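Local coordinates for periplasmic binding protein/LacI transcriptional regulator (Shewanella sp. ANA-3, PDB 5OCP) that binds L-arabinofuranose, in both its alpha and beta forms, and probably delivers it to the ABC transporter of which it is the periplasmic component, at residues V3-V8 with A59-P64; A48-I53 with K71-E76; I128-G133 with W192-E197; F167-G172 with M198-V203. All blocks are in the same frame, centred on the assembly; numbering follows the deposited sequence.

Interaction 1 (V3-V8 with A59-P64); sequences VGFSQV and AIIIAP
I61 meets V3 and F5 on one face of the sheet. Its CD1 lies 3.7 Å from CG1 of V3, while its CG2 comes equally near CD1 of F5, so its two branches serve two neighbours. F5 has CG anti to the backbone N (chi1 175°), which lays the ring along its own strand, with its CD1-CE1 edge facing strand 59-62: the carbonyl oxygen of I61 lies in the ring plane at its edge, 3.4 Å from CD1 of F5, and A63 CB approaches the same edge near CE1. On this face F252 and A251 of helix 248-259 pack against V3 and I61. The I61 amide donates to G4 O at 2.7 Å and 172°, and S6 N returns a bond to I61 O. S6, on the other face with I62, has its OG hydrogen-bonded to Q45 NE2. Past the last bridge, Q7 OE1 sits 3.5 Å from A63 CB, bent back to accept from V8 N at 3.0 Å and from R15, while Q7 NE2 is hydrogen-bonded to S19 OG. The strand axes run 4.6 Å apart and 16° from parallel, the in-register pairing of adjacent central strands in the Rossmann-like alpha/beta lobe of a periplasmic sugar-binding protein.

Interaction 2 (A48-I53 with K71-E76); sequences AVRSFI and KPVLKE
V49 and V73 face each other between two nearly parallel helices that precede and follow strand 59-62 in the alternating beta/alpha order of the Rossmann-like lobe; their axes are 10.2 Å apart and 10° from parallel. The tight part is apolar and lies next to the sheet. CG1 of V49 reaches to 3.6 Å from CG2 of V73, and V49 also packs on I62. That V73 methyl is anti to the backbone N, which sets it facing helix 42-54, while V73 CG1 takes the crowded position between N and the carbonyl carbon. One turn further on, I53 crosses E76 at about a right angle, its CD1 4.0 Å from E76 CB, and its other neighbours include I60 and A80.

The solvent side is polar and more thinly packed, though its salt bridge is short. There R50 swings its bent chain over V73, with CG of R50 4.2 Å from CG2 of V73, and grips E76 side-on with two nitrogens. An alanine in place of E76 would probably leave the R50 guanidinium without its mate across the helices and free to turn. The two flat groups are 21° apart, nearly coplanar. NE of R50 donates to the syn lone pair of E76 OE1 at 2.8 Å and 173°, while NH2 of R50 meets E76 OE2 at 2.6 Å, tilted out of the carboxylate plane.

Interaction 3 (I128-G133 with W192-E197); sequences IAELQG and WSHNDE. With AHR (alpha-L-arabinofuranose), chain I; FUB (beta-L-arabinofuranose), chain J.
E130 pairs with W192 and L131 with S193 in parallel register, where L131 N donates to W192 O and H194 N to L131 O, so the two strands are adjacent in the central sheet of the second Rossmann-like lobe. Side chains of E130 and W192 share a face and run alongside each other in the same direction, with carboxylate and indole planes 17° apart and E130 CG 3.8 Å from W192 CD1. I128 CG2 adds a contact with W192 CB, and F147 stacks on the indole. Beyond the strand end, the H194 ring tucks against the backbone of strand 126-132: Q132 CA sits over its face, 3.6 Å from the centroid, a CH-pi contact. The E130 carboxylate is buried and shared out: OE1 bonds to S162, and OE2 takes a bond from a water, which in turn accepts from W192 NE1 at 2.9 Å, and another from H194. N195, at the N-cap of helix 196-208, caps M198 N with OD1 and donates through ND2 to O2 of either arabinofuranose anomer at 3.0 Å and 177°. The histidine bond uses the anti lone pair of E130 OE2, 2.8 Å from H194 NE2, with the carboxylate oxygen 19° out of the imidazole plane.

Interaction 4 (F167-G172 with M198-V203); sequences FTRAKG and MALGAV. With AHR (alpha-L-arabinofuranose), chain I.
F167 turns one ring face to the sugar and meets M198 obliquely. O1 of alpha-L-arabinofuranose lies over that face, 3.6 Å from F167 CG, and the beta anomer also touches this residue, a member of the binding pocket for both forms. The M198 methyl CE comes within 4.1 Å of F167 CD1, and its SD lies 3.4 Å from F167 N. The thioether reaches there by a bend at its last torsion (chi3 -61°), after CG has passed T168 O at 3.3 Å. An alanine in place of F167 would probably strip the sugar of the aromatic surface under O1 and open a gap beside the methionine methyl.

The next shell holds this backbone. T168 is the N-cap of helix 169-183, its OG1 accepting from K171 N, and F167 O receives the amide of N195, which also donates to the sugar. Behind the cap the helices approach closely through glycines: G201 CA is 3.6 Å from R169 O, a CA-H...O contact with 154° at the hydrogen, and a beta carbon there would clash with that oxygen. G172 likewise lies against M198, their CA atoms 4.2 Å apart. On the outer side, R169 lays its guanidinium over L200, whose CB is 3.9 Å above the plane; NE and NH2 of R169 have weak, long ion pairs with E197 and D227.

Helix 196-208 thus sits between helix 169-183 and helix 226-234, where L200 packs on Y228 and A231, while A199 rests on strands 190-193 and 218-221.

Overall arrangement
Interactions 1 and 2 lie in one lobe and interactions 3 and 4 in the other. Within each lobe the segments alternate along the chain: strand 59-62 lies between helices 42-54 and 71-79, and strand 190-193 between helices 169-183 and 196-208. Centres are 10 Å apart for interactions 1 and 2, with F52 packing on G4 and F5, and 8 Å for interactions 3 and 4, which share helix 196-208. Between lobes, interactions 1 and 3 have centres 26 Å apart and do not touch. Each lobe has its own sheet, with strand order 2-1-3-4-5-6, and arabinofuranose is bound by residues from both, consistent with the two-lobed cleft of periplasmic binding proteins.

Interaction 1 (V3-V8 with A59-P64)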
# COMPACT_ATOMS: atom_id res chain seq x y z
N VAL A 3 -21.98 -3.98 6.45
CA VAL A 3 -20.63 -3.71 6.93
C VAL A 3 -20.21 -2.37 6.46
O VAL A 3 -20.32 -2.09 5.24
CB VAL A 3 -19.65 -4.78 6.36
CG1 VAL A 3 -18.20 -4.48 6.73
CG2 VAL A 3 -20.05 -6.17 6.84
N GLY A 4 -19.77 -1.49 7.37
CA GLY A 4 -19.25 -0.20 7.00
C GLY A 4 -17.75 -0.32 6.69
O GLY A 4 -17.08 -1.04 7.42
N PHE A 5 -17.29 0.25 5.59
CA PHE A 5 -15.85 0.28 5.31
C PHE A 5 -15.39 1.70 5.20
O PHE A 5 -15.80 2.44 4.27
CB PHE A 5 -15.54 -0.49 4.03
CG PHE A 5 -14.10 -0.43 3.60
CD1 PHE A 5 -13.08 -0.30 4.50
CD2 PHE A 5 -13.81 -0.40 2.30
CE1 PHE A 5 -11.77 -0.30 4.07
CE2 PHE A 5 -12.51 -0.40 1.85
CZ PHE A 5 -11.49 -0.37 2.74
N SER A 6 -14.47 2.13 6.08
CA SER A 6 -13.85 3.43 6.02
C SER A 6 -12.52 3.36 5.30
O SER A 6 -11.53 2.80 5.84
CB SER A 6 -13.67 4.04 7.41
OG SER A 6 -12.85 5.25 7.29
N GLN A 7 -12.47 3.84 4.05
CA GLN A 7 -11.27 3.86 3.22
C GLN A 7 -10.54 5.16 3.34
O GLN A 7 -11.18 6.25 3.55
CB GLN A 7 -11.69 3.57 1.77
CG GLN A 7 -10.63 3.53 0.70
CD GLN A 7 -9.64 2.42 0.92
OE1 GLN A 7 -8.84 2.44 1.85
NE2 GLN A 7 -9.64 1.47 -0.00
N VAL A 8 -9.24 5.08 3.18
CA VAL A 8 -8.35 6.24 3.28
C VAL A 8 -8.70 7.37 2.29
O VAL A 8 -8.71 8.58 2.68
CB VAL A 8 -6.90 5.77 3.05
CG1 VAL A 8 -5.97 6.93 2.89
CG2 VAL A 8 -6.44 4.79 4.18
N ALA A 59 -20.92 -4.73 11.33
CA ALA A 59 -19.47 -4.68 11.52
C ALA A 59 -18.90 -3.49 10.80
O ALA A 59 -19.51 -2.97 9.87
CB ALA A 59 -18.83 -5.91 10.92
N ILE A 60 -17.68 -3.15 11.19
CA ILE A 60 -16.98 -2.01 10.64
C ILE A 60 -15.58 -2.52 10.20
O ILE A 60 -14.93 -3.17 10.95
CB ILE A 60 -16.85 -0.89 11.67
CG1 ILE A 60 -18.28 -0.30 11.90
CG2 ILE A 60 -15.85 0.20 11.26
CD1 ILE A 60 -18.33 0.55 13.16
N ILE A 61 -15.17 -2.13 9.01
CA ILE A 61 -13.75 -2.35 8.56
C ILE A 61 -13.16 -0.94 8.41
O ILE A 61 -13.77 -0.01 7.81
CB ILE A 61 -13.73 -3.04 7.23
CG1 ILE A 61 -14.39 -4.43 7.37
CG2 ILE A 61 -12.26 -3.19 6.71
CD1 ILE A 61 -14.63 -5.12 6.03
N ILE A 62 -11.96 -0.79 8.94
CA ILE A 62 -11.20 0.49 8.87
C ILE A 62 -9.79 0.26 8.21
O ILE A 62 -9.09 -0.65 8.67
CB ILE A 62 -10.98 1.18 10.24
CG1 ILE A 62 -12.28 1.41 10.95
CG2 ILE A 62 -10.10 2.42 10.07
CD1 ILE A 62 -12.08 1.88 12.38
N ALA A 63 -9.45 0.99 7.12
CA ALA A 63 -8.13 1.03 6.57
C ALA A 63 -7.55 2.35 7.10
O ALA A 63 -7.87 3.41 6.57
CB ALA A 63 -8.15 1.05 5.03
N PRO A 64 -6.79 2.32 8.19
CA PRO A 64 -6.50 3.61 8.84
C PRO A 64 -5.39 4.43 8.17
O PRO A 64 -4.34 3.90 7.83
CB PRO A 64 -6.06 3.15 10.23
CG PRO A 64 -5.36 1.84 9.96
CD PRO A 64 -6.27 1.18 8.98

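Interaction 2 (A48-I53 with K71-E76)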
# COMPACT_ATOMS: atom_id res chain seq x y z
N ALA A 48 -17.10 8.94 9.35
CA ALA A 48 -17.72 7.79 8.72
C ALA A 48 -18.00 6.69 9.72
O ALA A 48 -19.08 6.15 9.77
CB ALA A 48 -16.82 7.24 7.61
N VAL A 49 -17.01 6.37 10.55
CA VAL A 49 -17.15 5.35 11.56
C VAL A 49 -18.27 5.68 12.56
O VAL A 49 -19.11 4.81 12.89
CB VAL A 49 -15.84 5.04 12.28
CG1 VAL A 49 -16.07 4.06 13.36
CG2 VAL A 49 -14.80 4.49 11.32
N ARG A 50 -18.35 6.95 12.96
CA ARG A 50 -19.40 7.41 13.85
C ARG A 50 -20.75 7.16 13.18
O ARG A 50 -21.67 6.65 13.81
CB ARG A 50 -19.23 8.90 14.16
CG ARG A 50 -17.94 9.24 14.88
CD ARG A 50 -18.17 10.27 15.98
NE ARG A 50 -17.38 9.99 17.17
CZ ARG A 50 -16.34 10.73 17.56
NH1 ARG A 50 -15.98 11.80 16.86
NH2 ARG A 50 -15.68 10.41 18.66
N SER A 51 -20.86 7.51 11.90
CA SER A 51 -22.10 7.28 11.16
C SER A 51 -22.46 5.84 11.06
O SER A 51 -23.61 5.44 11.26
CB SER A 51 -22.02 7.96 9.78
OG SER A 51 -23.19 7.75 9.06
N PHE A 52 -21.45 5.00 10.82
CA PHE A 52 -21.73 3.58 10.83
C PHE A 52 -22.29 3.09 12.16
O PHE A 52 -23.21 2.24 12.15
CB PHE A 52 -20.45 2.74 10.59
CG PHE A 52 -19.80 2.97 9.28
CD1 PHE A 52 -20.52 3.27 8.16
CD2 PHE A 52 -18.41 2.74 9.16
CE1 PHE A 52 -19.92 3.49 6.94
CE2 PHE A 52 -17.82 2.92 7.93
CZ PHE A 52 -18.54 3.30 6.85
N ILE A 53 -21.75 3.58 13.27
CA ILE A 53 -22.24 3.20 14.59
C ILE A 53 -23.69 3.73 14.80
O ILE A 53 -24.57 2.97 15.14
CB ILE A 53 -21.34 3.77 15.67
CG1 ILE A 53 -19.95 3.07 15.69
CG2 ILE A 53 -21.94 3.58 17.06
CD1 ILE A 53 -18.90 3.81 16.46
N LYS A 71 -8.35 5.66 19.42
CA LYS A 71 -8.95 5.04 20.60
C LYS A 71 -10.37 5.47 20.97
O LYS A 71 -11.27 4.62 21.24
CB LYS A 71 -8.01 5.27 21.83
CG LYS A 71 -8.50 4.56 23.09
CD LYS A 71 -7.42 4.29 24.15
CE LYS A 71 -6.66 5.55 24.54
NZ LYS A 71 -6.20 5.55 25.97
N PRO A 72 -10.64 6.77 20.91
CA PRO A 72 -12.02 7.20 21.25
C PRO A 72 -13.08 6.56 20.38
O PRO A 72 -14.06 6.00 20.92
CB PRO A 72 -11.98 8.70 21.08
CG PRO A 72 -10.56 9.07 21.24
CD PRO A 72 -9.76 7.90 20.66
N VAL A 73 -12.89 6.59 19.03
CA VAL A 73 -13.90 5.98 18.16
C VAL A 73 -13.98 4.48 18.31
O VAL A 73 -15.07 3.92 18.26
CB VAL A 73 -13.81 6.50 16.68
CG1 VAL A 73 -12.66 5.83 15.87
CG2 VAL A 73 -15.14 6.37 16.02
N LEU A 74 -12.86 3.78 18.56
CA LEU A 74 -12.90 2.38 18.77
C LEU A 74 -13.65 2.03 20.04
O LEU A 74 -14.39 1.08 20.08
CB LEU A 74 -11.48 1.76 18.82
CG LEU A 74 -10.87 1.79 17.42
CD1 LEU A 74 -9.41 1.40 17.45
CD2 LEU A 74 -11.63 0.95 16.44
N LYS A 75 -13.49 2.86 21.05
CA LYS A 75 -14.25 2.62 22.32
C LYS A 75 -15.76 2.79 22.13
O LYS A 75 -16.54 1.98 22.60
CB LYS A 75 -13.71 3.54 23.41
CG LYS A 75 -12.46 3.02 24.07
CD LYS A 75 -11.75 4.09 24.86
CE LYS A 75 -12.59 4.61 26.00
NZ LYS A 75 -11.73 5.28 27.04
N GLU A 76 -16.12 3.74 21.30
CA GLU A 76 -17.50 3.91 20.89
C GLU A 76 -18.07 2.70 20.19
O GLU A 76 -19.21 2.28 20.44
CB GLU A 76 -17.65 5.16 20.00
CG GLU A 76 -17.52 6.49 20.75
CD GLU A 76 -17.37 7.70 19.85
OE1 GLU A 76 -17.87 7.68 18.72
OE2 GLU A 76 -16.76 8.72 20.29

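Interaction 3 (I128-G133 with W192-E197)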
# COMPACT_ATOMS: atom_id res chain seq x y z
N ILE A 128 21.46 5.12 -3.32
CA ILE A 128 20.02 5.00 -3.50
C ILE A 128 19.31 6.31 -3.14
O ILE A 128 19.63 6.89 -2.08
CB ILE A 128 19.50 3.91 -2.49
CG1 ILE A 128 20.16 2.53 -2.78
CG2 ILE A 128 17.95 3.78 -2.52
CD1 ILE A 128 20.24 1.64 -1.60
N ALA A 129 18.30 6.64 -3.90
CA ALA A 129 17.37 7.72 -3.54
C ALA A 129 16.05 7.10 -3.11
O ALA A 129 15.48 6.27 -3.91
CB ALA A 129 17.13 8.61 -4.72
N GLU A 130 15.57 7.51 -1.94
CA GLU A 130 14.33 6.99 -1.38
C GLU A 130 13.18 7.97 -1.54
O GLU A 130 13.26 9.12 -1.03
CB GLU A 130 14.55 6.68 0.10
CG GLU A 130 13.30 6.14 0.80
CD GLU A 130 13.54 5.87 2.28
OE1 GLU A 130 14.48 6.47 2.83
OE2 GLU A 130 12.77 5.10 2.92
N LEU A 131 12.08 7.51 -2.16
CA LEU A 131 10.83 8.26 -2.20
C LEU A 131 9.92 7.65 -1.16
O LEU A 131 9.40 6.54 -1.32
CB LEU A 131 10.16 8.22 -3.56
CG LEU A 131 10.94 8.82 -4.69
CD1 LEU A 131 10.31 8.55 -6.06
CD2 LEU A 131 11.02 10.31 -4.41
N GLN A 132 9.73 8.37 -0.04
CA GLN A 132 8.93 7.86 1.04
C GLN A 132 7.43 8.07 0.84
O GLN A 132 6.96 8.98 0.23
CB GLN A 132 9.36 8.52 2.35
CG GLN A 132 10.85 8.49 2.67
CD GLN A 132 11.18 9.55 3.74
OE1 GLN A 132 11.26 10.75 3.47
NE2 GLN A 132 11.36 9.12 4.90
N GLY A 133 6.64 7.19 1.48
CA GLY A 133 5.22 7.34 1.53
C GLY A 133 4.83 8.44 2.52
O GLY A 133 5.67 9.14 3.06
N TRP A 192 14.45 3.77 -4.73
CA TRP A 192 13.61 2.93 -3.86
C TRP A 192 12.40 3.78 -3.57
O TRP A 192 12.44 4.79 -2.83
CB TRP A 192 14.43 2.60 -2.61
CG TRP A 192 13.70 2.21 -1.34
CD1 TRP A 192 14.07 2.56 -0.10
CD2 TRP A 192 12.54 1.34 -1.17
NE1 TRP A 192 13.22 2.04 0.82
CE2 TRP A 192 12.28 1.27 0.20
CE3 TRP A 192 11.70 0.63 -2.05
CZ2 TRP A 192 11.22 0.54 0.73
CZ3 TRP A 192 10.64 -0.11 -1.51
CH2 TRP A 192 10.43 -0.16 -0.13
N SER A 193 11.26 3.35 -4.14
CA SER A 193 10.04 4.03 -3.96
C SER A 193 9.06 3.23 -3.10
O SER A 193 8.83 2.04 -3.39
CB SER A 193 9.39 4.30 -5.31
OG SER A 193 8.15 4.93 -5.11
N HIS A 194 8.46 3.86 -2.08
CA HIS A 194 7.57 3.10 -1.24
C HIS A 194 6.31 2.63 -1.97
O HIS A 194 5.66 1.73 -1.46
CB HIS A 194 7.21 3.86 0.03
CG HIS A 194 8.36 4.07 0.97
ND1 HIS A 194 8.17 4.64 2.21
CD2 HIS A 194 9.69 3.87 0.84
CE1 HIS A 194 9.34 4.74 2.83
NE2 HIS A 194 10.26 4.18 2.08
N ASN A 195 5.94 3.19 -3.12
CA ASN A 195 4.89 2.65 -3.91
C ASN A 195 5.08 2.85 -5.39
O ASN A 195 5.90 3.69 -5.84
CB ASN A 195 3.48 3.07 -3.49
CG ASN A 195 3.08 4.46 -3.94
OD1 ASN A 195 3.94 5.31 -4.30
ND2 ASN A 195 1.76 4.74 -3.89
N ASP A 196 4.38 2.03 -6.15
CA ASP A 196 4.56 2.09 -7.61
C ASP A 196 4.13 3.43 -8.18
O ASP A 196 4.74 3.88 -9.17
CB ASP A 196 3.74 0.98 -8.32
CG ASP A 196 4.24 -0.45 -8.08
OD1 ASP A 196 5.36 -0.67 -7.55
OD2 ASP A 196 3.48 -1.36 -8.47
N GLU A 197 3.13 4.08 -7.59
CA GLU A 197 2.63 5.38 -8.05
C GLU A 197 3.75 6.43 -8.10
O GLU A 197 3.96 7.06 -9.14
CB GLU A 197 1.47 5.81 -7.17
CG GLU A 197 0.60 6.89 -7.74
CD GLU A 197 -0.34 6.44 -8.86
OE1 GLU A 197 -0.87 5.31 -8.93
OE2 GLU A 197 -0.65 7.37 -9.64
O5 AHR I . -1.18 1.05 2.63
C5 AHR I . -0.82 0.59 1.36
C4 AHR I . -0.15 1.69 0.57
O4 AHR I . -0.95 2.85 0.52
C3 AHR I . 0.14 1.25 -0.88
O3 AHR I . 1.35 0.57 -0.91
C2 AHR I . 0.11 2.61 -1.56
O2 AHR I . -0.09 2.60 -2.94
C1 AHR I . -1.09 3.22 -0.86
O1 AHR I . -1.03 4.55 -0.96
O5 FUB J . -1.18 1.05 2.63
C5 FUB J . -0.82 0.59 1.36
C4 FUB J . -0.15 1.70 0.56
O4 FUB J . -0.94 2.87 0.53
C3 FUB J . 0.13 1.27 -0.89
O3 FUB J . 1.33 0.57 -0.91
C2 FUB J . 0.18 2.63 -1.57
O2 FUB J . -0.09 2.60 -2.95
C1 FUB J . -0.77 3.51 -0.75
O1 FUB J . -1.97 3.47 -1.35
O HOH W 1 14.24 2.72 3.42

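Interaction 4 (F167-G172 with M198-V203)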
# COMPACT_ATOMS: atom_id res chain seq x y z
N PHE A 167 2.96 9.20 -1.61
CA PHE A 167 2.35 8.08 -2.29
C PHE A 167 1.76 8.47 -3.58
O PHE A 167 1.01 7.72 -4.13
CB PHE A 167 1.35 7.34 -1.37
CG PHE A 167 2.00 6.38 -0.39
CD1 PHE A 167 2.97 5.47 -0.78
CD2 PHE A 167 1.52 6.29 0.94
CE1 PHE A 167 3.52 4.52 0.11
CE2 PHE A 167 2.08 5.33 1.83
CZ PHE A 167 3.05 4.45 1.43
N THR A 168 2.02 9.70 -4.09
CA THR A 168 1.42 10.09 -5.33
C THR A 168 2.41 10.26 -6.52
O THR A 168 3.61 10.45 -6.35
CB THR A 168 0.59 11.40 -5.27
OG1 THR A 168 1.51 12.50 -5.16
CG2 THR A 168 -0.39 11.37 -4.16
N ARG A 169 1.85 10.16 -7.71
CA ARG A 169 2.65 10.24 -8.91
C ARG A 169 3.23 11.63 -9.15
O ARG A 169 4.37 11.75 -9.40
CB ARG A 169 1.85 9.84 -10.14
CG ARG A 169 2.72 9.69 -11.35
CD ARG A 169 1.94 9.34 -12.62
NE ARG A 169 1.18 8.10 -12.51
CZ ARG A 169 1.14 7.09 -13.42
NH1 ARG A 169 1.82 7.12 -14.57
NH2 ARG A 169 0.40 6.01 -13.15
N ALA A 170 2.38 12.63 -8.99
CA ALA A 170 2.82 14.03 -9.18
C ALA A 170 3.85 14.47 -8.19
O ALA A 170 4.82 15.08 -8.57
CB ALA A 170 1.63 14.99 -9.20
N LYS A 171 3.71 14.08 -6.93
CA LYS A 171 4.66 14.44 -5.92
C LYS A 171 5.92 13.59 -6.04
O LYS A 171 7.02 14.09 -5.83
CB LYS A 171 4.08 14.42 -4.54
CG LYS A 171 4.95 15.01 -3.47
CD LYS A 171 5.03 16.52 -3.60
CE LYS A 171 5.83 17.06 -2.44
NZ LYS A 171 5.70 18.55 -2.42
N GLY A 172 5.79 12.31 -6.38
CA GLY A 172 6.99 11.51 -6.68
C GLY A 172 7.89 12.13 -7.76
O GLY A 172 9.12 12.12 -7.68
N MET A 198 4.53 6.58 -7.01
CA MET A 198 5.59 7.56 -6.94
C MET A 198 6.67 7.12 -7.94
O MET A 198 7.36 7.97 -8.53
CB MET A 198 6.22 7.71 -5.58
CG MET A 198 5.28 8.28 -4.52
SD MET A 198 6.00 8.46 -2.90
CE MET A 198 6.41 6.76 -2.53
N ALA A 199 6.88 5.81 -8.08
CA ALA A 199 7.94 5.27 -8.93
C ALA A 199 7.67 5.67 -10.39
O ALA A 199 8.64 6.05 -11.10
CB ALA A 199 7.98 3.82 -8.81
N LEU A 200 6.42 5.62 -10.79
CA LEU A 200 6.09 5.96 -12.14
C LEU A 200 6.26 7.42 -12.39
O LEU A 200 6.62 7.84 -13.58
CB LEU A 200 4.73 5.48 -12.50
CG LEU A 200 4.64 3.94 -12.51
CD1 LEU A 200 3.21 3.46 -12.59
CD2 LEU A 200 5.46 3.25 -13.56
N GLY A 201 6.00 8.25 -11.41
CA GLY A 201 6.38 9.68 -11.53
C GLY A 201 7.87 9.86 -11.65
O GLY A 201 8.35 10.71 -12.45
N ALA A 202 8.65 9.14 -10.84
CA ALA A 202 10.09 9.21 -10.91
C ALA A 202 10.62 8.87 -12.33
O ALA A 202 11.60 9.49 -12.79
CB ALA A 202 10.80 8.35 -9.87
N VAL A 203 9.99 7.91 -13.01
CA VAL A 203 10.37 7.48 -14.31
C VAL A 203 10.34 8.72 -15.23
O VAL A 203 11.27 8.91 -15.97
CB VAL A 203 9.44 6.44 -14.87
CG1 VAL A 203 9.58 6.30 -16.39
CG2 VAL A 203 9.69 5.08 -14.17
O5 AHR I . -1.18 1.05 2.63
C5 AHR I . -0.82 0.59 1.36
C4 AHR I . -0.15 1.69 0.57
O4 AHR I . -0.95 2.85 0.52
C3 AHR I . 0.14 1.25 -0.88
O3 AHR I . 1.35 0.57 -0.91
C2 AHR I . 0.11 2.61 -1.56
O2 AHR I . -0.09 2.60 -2.94
C1 AHR I . -1.09 3.22 -0.86
O1 AHR I . -1.03 4.55 -0.96